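Local coordinates for protein SorB (Sorangium cellulosum, PDB 6B2V) that probably closes a pyran ring in the polyketide chain of the antibiotic sorangicin, as the pyran synthase domain of module nine in its assembly line, at residues Q26-A38 and A43-L55. Residues are numbered along the deposited sequence; the frame is centred on the assembly and turned at random.
Sequences QRHPLVHREVADA and AFAAVFDGAEPFL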
ATOM      1  N   GLN A  26      10.360 -18.722  -8.550  1.00 30.00           N
ATOM      2  CA  GLN A  26      10.576 -18.061  -7.259  1.00 30.00           C
ATOM      3  C   GLN A  26       9.308 -18.045  -6.444  1.00 30.00           C
ATOM      4  O   GLN A  26       8.341 -17.544  -6.905  1.00 30.00           O
ATOM      5  CB  GLN A  26      11.028 -16.614  -7.463  1.00 30.00           C
ATOM      6  CG  GLN A  26      11.126 -15.845  -6.157  1.00 30.00           C
ATOM      7  CD  GLN A  26      10.836 -14.338  -6.279  1.00 30.00           C
ATOM      8  OE1 GLN A  26      10.105 -13.756  -5.454  1.00 30.00           O
ATOM      9  NE2 GLN A  26      11.417 -13.702  -7.304  1.00 30.00           N
ATOM     10  N   ARG A  27       9.300 -18.645  -5.270  1.00 31.02           N
ATOM     11  CA  ARG A  27       8.108 -18.660  -4.460  1.00 35.29           C
ATOM     12  C   ARG A  27       7.646 -17.288  -3.957  1.00 35.34           C
ATOM     13  O   ARG A  27       8.430 -16.536  -3.507  1.00 33.93           O
ATOM     14  CB  ARG A  27       8.393 -19.559  -3.260  1.00 36.85           C
ATOM     15  CG  ARG A  27       7.320 -19.615  -2.201  1.00 40.10           C
ATOM     16  CD  ARG A  27       7.799 -20.239  -0.893  1.00 40.71           C
ATOM     17  NE  ARG A  27       8.569 -19.367  -0.013  1.00 45.22           N
ATOM     18  CZ  ARG A  27       8.070 -18.427   0.787  1.00 41.83           C
ATOM     19  NH1 ARG A  27       6.786 -18.145   0.798  1.00 38.93           N
ATOM     20  NH2 ARG A  27       8.883 -17.758   1.570  1.00 37.80           N
ATOM     21  N   HIS A  28       6.371 -16.989  -4.073  1.00 29.17           N
ATOM     22  CA  HIS A  28       5.845 -15.774  -3.512  1.00 26.12           C
ATOM     23  C   HIS A  28       4.458 -16.064  -3.011  1.00 25.28           C
ATOM     24  O   HIS A  28       3.711 -16.669  -3.699  1.00 25.41           O
ATOM     25  CB  HIS A  28       5.868 -14.680  -4.540  1.00 24.33           C
ATOM     26  CG  HIS A  28       5.542 -13.342  -3.980  1.00 22.09           C
ATOM     27  ND1 HIS A  28       4.259 -12.941  -3.740  1.00 18.89           N
ATOM     28  CD2 HIS A  28       6.328 -12.315  -3.608  1.00 19.66           C
ATOM     29  CE1 HIS A  28       4.264 -11.736  -3.224  1.00 18.72           C
ATOM     30  NE2 HIS A  28       5.508 -11.330  -3.144  1.00 19.84           N
ATOM     31  N   PRO A  29       4.065 -15.545  -1.871  1.00 21.25           N
ATOM     32  CA  PRO A  29       2.752 -15.858  -1.318  1.00 21.45           C
ATOM     33  C   PRO A  29       1.578 -15.441  -2.204  1.00 19.74           C
ATOM     34  O   PRO A  29       0.522 -15.944  -2.061  1.00 21.53           O
ATOM     35  CB  PRO A  29       2.717 -15.062  -0.030  1.00 26.52           C
ATOM     36  CG  PRO A  29       4.140 -14.952   0.349  1.00 25.38           C
ATOM     37  CD  PRO A  29       4.875 -14.781  -0.912  1.00 21.95           C
ATOM     38  N   LEU A  30       1.803 -14.456  -3.033  1.00 20.77           N
ATOM     39  CA  LEU A  30       0.722 -13.943  -3.868  1.00 19.20           C
ATOM     40  C   LEU A  30       0.753 -14.323  -5.334  1.00 19.18           C
ATOM     41  O   LEU A  30      -0.102 -13.953  -6.057  1.00 21.34           O
ATOM     42  CB  LEU A  30       0.582 -12.426  -3.708  1.00 18.86           C
ATOM     43  CG  LEU A  30       0.617 -11.865  -2.293  1.00 17.16           C
ATOM     44  CD1 LEU A  30       0.633 -10.364  -2.378  1.00 17.03           C
ATOM     45  CD2 LEU A  30      -0.548 -12.328  -1.448  1.00 18.81           C
ATOM     46  N   VAL A  31       1.792 -14.986  -5.771  1.00 20.23           N
ATOM     47  CA  VAL A  31       1.898 -15.410  -7.134  1.00 20.64           C
ATOM     48  C   VAL A  31       2.287 -16.868  -7.180  1.00 22.50           C
ATOM     49  O   VAL A  31       3.383 -17.179  -6.940  1.00 25.71           O
ATOM     50  CB  VAL A  31       2.982 -14.614  -7.836  1.00 22.81           C
ATOM     51  CG1 VAL A  31       3.117 -15.061  -9.257  1.00 22.83           C
ATOM     52  CG2 VAL A  31       2.668 -13.146  -7.761  1.00 22.14           C
ATOM     53  N   HIS A  32       1.343 -17.738  -7.486  1.00 23.09           N
ATOM     54  CA  HIS A  32       1.622 -19.160  -7.506  1.00 23.47           C
ATOM     55  C   HIS A  32       1.973 -19.812  -8.836  1.00 26.49           C
ATOM     56  O   HIS A  32       2.719 -20.739  -8.863  1.00 26.78           O
ATOM     57  CB  HIS A  32       0.479 -19.911  -6.861  1.00 22.92           C
ATOM     58  CG  HIS A  32       0.126 -19.433  -5.495  1.00 24.88           C
ATOM     59  ND1 HIS A  32      -1.047 -19.756  -4.873  1.00 26.57           N
ATOM     60  CD2 HIS A  32       0.811 -18.670  -4.624  1.00 27.02           C
ATOM     61  CE1 HIS A  32      -1.079 -19.201  -3.684  1.00 29.57           C
ATOM     62  NE2 HIS A  32       0.040 -18.532  -3.509  1.00 25.63           N
ATOM     63  N   ARG A  33       1.399 -19.343  -9.933  1.00 25.89           N
ATOM     64  CA  ARG A  33       1.706 -19.974 -11.208  1.00 27.92           C
ATOM     65  C   ARG A  33       1.534 -19.005 -12.361  1.00 31.90           C
ATOM     66  O   ARG A  33       0.844 -17.993 -12.246  1.00 27.28           O
ATOM     67  CB  ARG A  33       0.930 -21.286 -11.351  1.00 31.18           C
ATOM     68  CG  ARG A  33      -0.576 -21.110 -11.442  1.00 32.77           C
ATOM     69  CD  ARG A  33      -1.288 -22.454 -11.484  1.00 39.54           C
ATOM     70  NE  ARG A  33      -2.736 -22.303 -11.618  1.00 45.79           N
ATOM     71  CZ  ARG A  33      -3.561 -22.074 -10.601  1.00 47.41           C
ATOM     72  NH1 ARG A  33      -3.083 -21.968  -9.368  1.00 46.39           N
ATOM     73  NH2 ARG A  33      -4.863 -21.950 -10.817  1.00 44.56           N
ATOM     74  N   GLU A  34       2.175 -19.328 -13.476  1.00 27.34           N
ATOM     75  CA  GLU A  34       2.007 -18.565 -14.689  1.00 25.48           C
ATOM     76  C   GLU A  34       0.874 -19.238 -15.469  1.00 27.74           C
ATOM     77  O   GLU A  34       0.782 -20.419 -15.502  1.00 33.32           O
ATOM     78  CB  GLU A  34       3.283 -18.418 -15.522  1.00 28.06           C
ATOM     79  CG  GLU A  34       3.044 -17.594 -16.772  1.00 30.18           C
ATOM     80  CD  GLU A  34       4.251 -16.989 -17.423  1.00 32.45           C
ATOM     81  OE1 GLU A  34       5.348 -17.199 -16.980  1.00 34.30           O
ATOM     82  OE2 GLU A  34       4.053 -16.285 -18.364  1.00 33.93           O
ATOM     83  N   VAL A  35       0.062 -18.423 -16.100  1.00 27.39           N
ATOM     84  CA  VAL A  35      -1.079 -18.868 -16.810  1.00 33.07           C
ATOM     85  C   VAL A  35      -1.057 -18.378 -18.250  1.00 31.57           C
ATOM     86  O   VAL A  35      -0.577 -17.343 -18.537  1.00 34.20           O
ATOM     87  CB  VAL A  35      -2.273 -18.435 -15.979  1.00 34.40           C
ATOM     88  CG1 VAL A  35      -3.289 -17.621 -16.678  1.00 38.89           C
ATOM     89  CG2 VAL A  35      -2.788 -19.562 -15.153  1.00 36.25           C
ATOM     90  N   ALA A  36      -1.545 -19.198 -19.160  1.00 41.05           N
ATOM     91  CA  ALA A  36      -1.478 -18.854 -20.562  1.00 38.30           C
ATOM     92  C   ALA A  36      -2.333 -17.695 -21.016  1.00 39.29           C
ATOM     93  O   ALA A  36      -3.427 -17.549 -20.592  1.00 43.73           O
ATOM     94  CB  ALA A  36      -1.712 -20.080 -21.420  1.00 41.57           C
ATOM     95  N   ASP A  37      -1.757 -16.891 -21.885  1.00 41.07           N
ATOM     96  CA  ASP A  37      -2.347 -15.722 -22.477  1.00 43.66           C
ATOM     97  C   ASP A  37      -1.745 -15.477 -23.870  1.00 43.55           C
ATOM     98  O   ASP A  37      -0.756 -16.061 -24.246  1.00 44.28           O
ATOM     99  CB  ASP A  37      -2.140 -14.494 -21.607  1.00 42.11           C
ATOM    100  CG  ASP A  37      -3.323 -13.587 -21.595  1.00 45.03           C
ATOM    101  OD1 ASP A  37      -4.293 -13.836 -22.268  1.00 47.94           O
ATOM    102  OD2 ASP A  37      -3.305 -12.603 -20.884  1.00 48.51           O
ATOM    103  N   ALA A  38      -2.264 -14.470 -24.544  1.00 47.42           N
ATOM    104  CA  ALA A  38      -1.894 -14.139 -25.908  1.00 43.45           C
ATOM    105  C   ALA A  38      -1.412 -12.752 -26.175  1.00 45.33           C
ATOM    106  O   ALA A  38      -1.554 -11.892 -25.381  1.00 47.51           O
ATOM    107  CB  ALA A  38      -3.108 -14.319 -26.758  1.00 43.84           C
ATOM    108  N   ALA A  43       0.297 -13.576 -17.816  1.00 27.63           N
ATOM    109  CA  ALA A  43      -0.669 -13.674 -16.758  1.00 27.70           C
ATOM    110  C   ALA A  43      -0.216 -14.632 -15.704  1.00 28.16           C
ATOM    111  O   ALA A  43       0.397 -15.606 -15.982  1.00 26.81           O
ATOM    112  CB  ALA A  43      -2.013 -14.117 -17.336  1.00 26.15           C
ATOM    113  N   PHE A  44      -0.514 -14.294 -14.461  1.00 22.31           N
ATOM    114  CA  PHE A  44      -0.172 -15.087 -13.306  1.00 20.16           C
ATOM    115  C   PHE A  44      -1.353 -15.238 -12.381  1.00 21.38           C
ATOM    116  O   PHE A  44      -2.194 -14.423 -12.386  1.00 20.73           O
ATOM    117  CB  PHE A  44       1.002 -14.484 -12.523  1.00 22.52           C
ATOM    118  CG  PHE A  44       2.236 -14.346 -13.331  1.00 21.02           C
ATOM    119  CD1 PHE A  44       2.371 -13.307 -14.163  1.00 21.44           C
ATOM    120  CD2 PHE A  44       3.225 -15.265 -13.259  1.00 27.37           C
ATOM    121  CE1 PHE A  44       3.468 -13.160 -14.943  1.00 28.46           C
ATOM    122  CE2 PHE A  44       4.338 -15.132 -14.028  1.00 25.32           C
ATOM    123  CZ  PHE A  44       4.458 -14.078 -14.869  1.00 26.05           C
ATOM    124  N   ALA A  45      -1.365 -16.304 -11.606  1.00 19.80           N
ATOM    125  CA  ALA A  45      -2.454 -16.595 -10.727  1.00 20.94           C
ATOM    126  C   ALA A  45      -2.062 -17.164  -9.383  1.00 21.57           C
ATOM    127  O   ALA A  45      -1.007 -17.650  -9.234  1.00 20.12           O
ATOM    128  CB  ALA A  45      -3.410 -17.532 -11.434  1.00 22.32           C
ATOM    129  N   ALA A  46      -2.949 -16.996  -8.413  1.00 19.48           N
ATOM    130  CA  ALA A  46      -2.840 -17.543  -7.095  1.00 18.46           C
ATOM    131  C   ALA A  46      -4.223 -17.868  -6.549  1.00 19.77           C
ATOM    132  O   ALA A  46      -5.142 -17.220  -6.831  1.00 20.86           O
ATOM    133  CB  ALA A  46      -2.121 -16.572  -6.159  1.00 20.11           C
ATOM    134  N   VAL A  47      -4.309 -18.888  -5.731  1.00 19.66           N
ATOM    135  CA  VAL A  47      -5.537 -19.254  -5.080  1.00 19.90           C
ATOM    136  C   VAL A  47      -5.386 -19.053  -3.579  1.00 22.68           C
ATOM    137  O   VAL A  47      -4.466 -19.493  -3.038  1.00 23.39           O
ATOM    138  CB  VAL A  47      -5.861 -20.734  -5.301  1.00 25.34           C
ATOM    139  CG1 VAL A  47      -7.101 -21.106  -4.558  1.00 27.36           C
ATOM    140  CG2 VAL A  47      -6.029 -20.995  -6.771  1.00 27.84           C
ATOM    141  N   PHE A  48      -6.326 -18.372  -2.966  1.00 21.82           N
ATOM    142  CA  PHE A  48      -6.327 -18.108  -1.555  1.00 22.69           C
ATOM    143  C   PHE A  48      -7.514 -18.741  -0.901  1.00 25.27           C
ATOM    144  O   PHE A  48      -8.560 -18.763  -1.440  1.00 23.94           O
ATOM    145  CB  PHE A  48      -6.358 -16.613  -1.304  1.00 23.91           C
ATOM    146  CG  PHE A  48      -5.270 -15.879  -1.994  1.00 23.79           C
ATOM    147  CD1 PHE A  48      -4.012 -15.852  -1.464  1.00 22.63           C
ATOM    148  CD2 PHE A  48      -5.479 -15.261  -3.176  1.00 21.04           C
ATOM    149  CE1 PHE A  48      -3.007 -15.209  -2.098  1.00 21.47           C
ATOM    150  CE2 PHE A  48      -4.466 -14.610  -3.813  1.00 18.42           C
ATOM    151  CZ  PHE A  48      -3.215 -14.587  -3.275  1.00 21.51           C
ATOM    152  N   ASP A  49      -7.280 -19.337   0.234  1.00 24.13           N
ATOM    153  CA  ASP A  49      -8.332 -19.975   0.992  1.00 27.67           C
ATOM    154  C   ASP A  49      -8.828 -19.253   2.217  1.00 28.61           C
ATOM    155  O   ASP A  49      -9.765 -19.659   2.794  1.00 29.54           O
ATOM    156  CB  ASP A  49      -7.998 -21.423   1.325  1.00 30.20           C
ATOM    157  CG  ASP A  49      -6.871 -21.567   2.283  1.00 32.49           C
ATOM    158  OD1 ASP A  49      -6.413 -20.612   2.862  1.00 28.17           O
ATOM    159  OD2 ASP A  49      -6.437 -22.678   2.433  1.00 37.05           O
ATOM    160  N   GLY A  50      -8.223 -18.139   2.550  1.00 24.91           N
ATOM    161  CA  GLY A  50      -8.647 -17.400   3.703  1.00 27.48           C
ATOM    162  C   GLY A  50      -7.917 -17.682   4.994  1.00 27.93           C
ATOM    163  O   GLY A  50      -8.089 -16.981   5.962  1.00 27.36           O
ATOM    164  N   ALA A  51      -7.082 -18.692   4.975  1.00 29.74           N
ATOM    165  CA  ALA A  51      -6.291 -19.016   6.154  1.00 28.70           C
ATOM    166  C   ALA A  51      -4.912 -18.385   6.116  1.00 32.06           C
ATOM    167  O   ALA A  51      -4.162 -18.549   7.036  1.00 32.22           O
ATOM    168  CB  ALA A  51      -6.211 -20.512   6.361  1.00 29.10           C
ATOM    169  N   GLU A  52      -4.593 -17.679   5.052  1.00 23.94           N
ATOM    170  CA  GLU A  52      -3.344 -16.980   4.926  1.00 24.95           C
ATOM    171  C   GLU A  52      -3.308 -15.889   6.001  1.00 26.66           C
ATOM    172  O   GLU A  52      -4.291 -15.253   6.246  1.00 25.82           O
ATOM    173  CB  GLU A  52      -3.219 -16.348   3.521  1.00 26.93           C
ATOM    174  CG  GLU A  52      -3.117 -17.322   2.355  1.00 28.87           C
ATOM    175  CD  GLU A  52      -4.465 -17.849   1.894  1.00 25.62           C
ATOM    176  OE1 GLU A  52      -5.455 -17.346   2.311  1.00 25.54           O
ATOM    177  OE2 GLU A  52      -4.497 -18.774   1.103  1.00 29.60           O
ATOM    178  N   PRO A  53      -2.150 -15.662   6.614  1.00 27.46           N
ATOM    179  CA  PRO A  53      -2.069 -14.679   7.673  1.00 26.06           C
ATOM    180  C   PRO A  53      -2.459 -13.307   7.177  1.00 25.88           C
ATOM    181  O   PRO A  53      -3.224 -12.659   7.831  1.00 24.90           O
ATOM    182  CB  PRO A  53      -0.603 -14.711   8.050  1.00 26.34           C
ATOM    183  CG  PRO A  53      -0.211 -16.101   7.796  1.00 27.03           C
ATOM    184  CD  PRO A  53      -0.892 -16.383   6.483  1.00 28.58           C
ATOM    185  N   PHE A  54      -2.065 -12.940   5.973  1.00 23.06           N
ATOM    186  CA  PHE A  54      -2.399 -11.607   5.467  1.00 25.45           C
ATOM    187  C   PHE A  54      -3.885 -11.365   5.404  1.00 23.60           C
ATOM    188  O   PHE A  54      -4.297 -10.258   5.496  1.00 23.31           O
ATOM    189  CB  PHE A  54      -1.621 -11.178   4.236  1.00 23.52           C
ATOM    190  CG  PHE A  54      -2.172 -11.694   2.952  1.00 24.31           C
ATOM    191  CD1 PHE A  54      -1.843 -12.927   2.508  1.00 25.24           C
ATOM    192  CD2 PHE A  54      -3.016 -10.945   2.218  1.00 23.91           C
ATOM    193  CE1 PHE A  54      -2.359 -13.410   1.339  1.00 22.46           C
ATOM    194  CE2 PHE A  54      -3.549 -11.418   1.064  1.00 20.37           C
ATOM    195  CZ  PHE A  54      -3.217 -12.642   0.613  1.00 21.83           C
ATOM    196  N   LEU A  55      -4.671 -12.393   5.110  1.00 21.65           N
ATOM    197  CA  LEU A  55      -6.118 -12.308   5.160  1.00 23.42           C
ATOM    198  C   LEU A  55      -6.726 -12.377   6.558  1.00 24.05           C
ATOM    199  O   LEU A  55      -7.612 -11.671   6.909  1.00 25.22           O
ATOM    200  CB  LEU A  55      -6.784 -13.332   4.216  1.00 23.34           C
ATOM    201  CG  LEU A  55      -6.491 -13.068   2.745  1.00 23.89           C
ATOM    202  CD1 LEU A  55      -6.881 -14.256   1.890  1.00 22.13           C
ATOM    203  CD2 LEU A  55      -7.214 -11.845   2.276  1.00 19.78           C
TER
HETATM  204  O   HOH W   1       1.471 -15.756 -19.429  1.00 31.80           O
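With CG of His32 anti to its carbonyl carbon (chi1 -53°), the imidazole lies back across Ala46, whose CB sits under the centre of one ring face, 3.6 Å from the centroid: a CH-pi contact that the short alanine permits by letting the ring settle close to the strand. The ring's rotation is fixed further by its NE2, which donates to Pro29 O at 3.0 Å, from above the plane of that carbonyl. Two residues earlier on the same strand, Phe44 also has CG anti to its carbonyl carbon, which lays its ring beneath the extended side chain of Glu34. Glutamate suits this place because its aliphatic CB and CG cover the aromatic ring while its carboxylate, turned 35° from the ring plane, reaches Arg42 in a salt bridge.

The backbones form an antiparallel hairpin interrupted by a classic beta bulge: His32 N and Arg33 N both donate to Ala45 O, the second at 3.0 Å. Ala45 N returns a straighter bond to Arg33 O (162°). Beyond the bulge, Val35 N donates to Ala43 O at 2.8 Å. On the face shared by Arg33 and Val35, the small Ala43 and Ala45 receive the branches of Val35. Before the bulge, Leu30, branched and apolar, reaches two rings with CD2: Phe54, 3.4 Å away at CZ, and Phe48; both rings pack edge-to-face on Phe62.

Strand 41-48 pairs on its other side with strand 101-110, so this hairpin adds an edge strand to the predicted N-terminal hotdog fold of the dehydratase-like domain. The apolar end probably pays a small polar cost at Leu30 O, buried without a partner 3.3 Å from Ala46 CB, whereas the Glu34 carboxylate is satisfied by Arg42 and by a water that also joins Val35 O to Ala43 N.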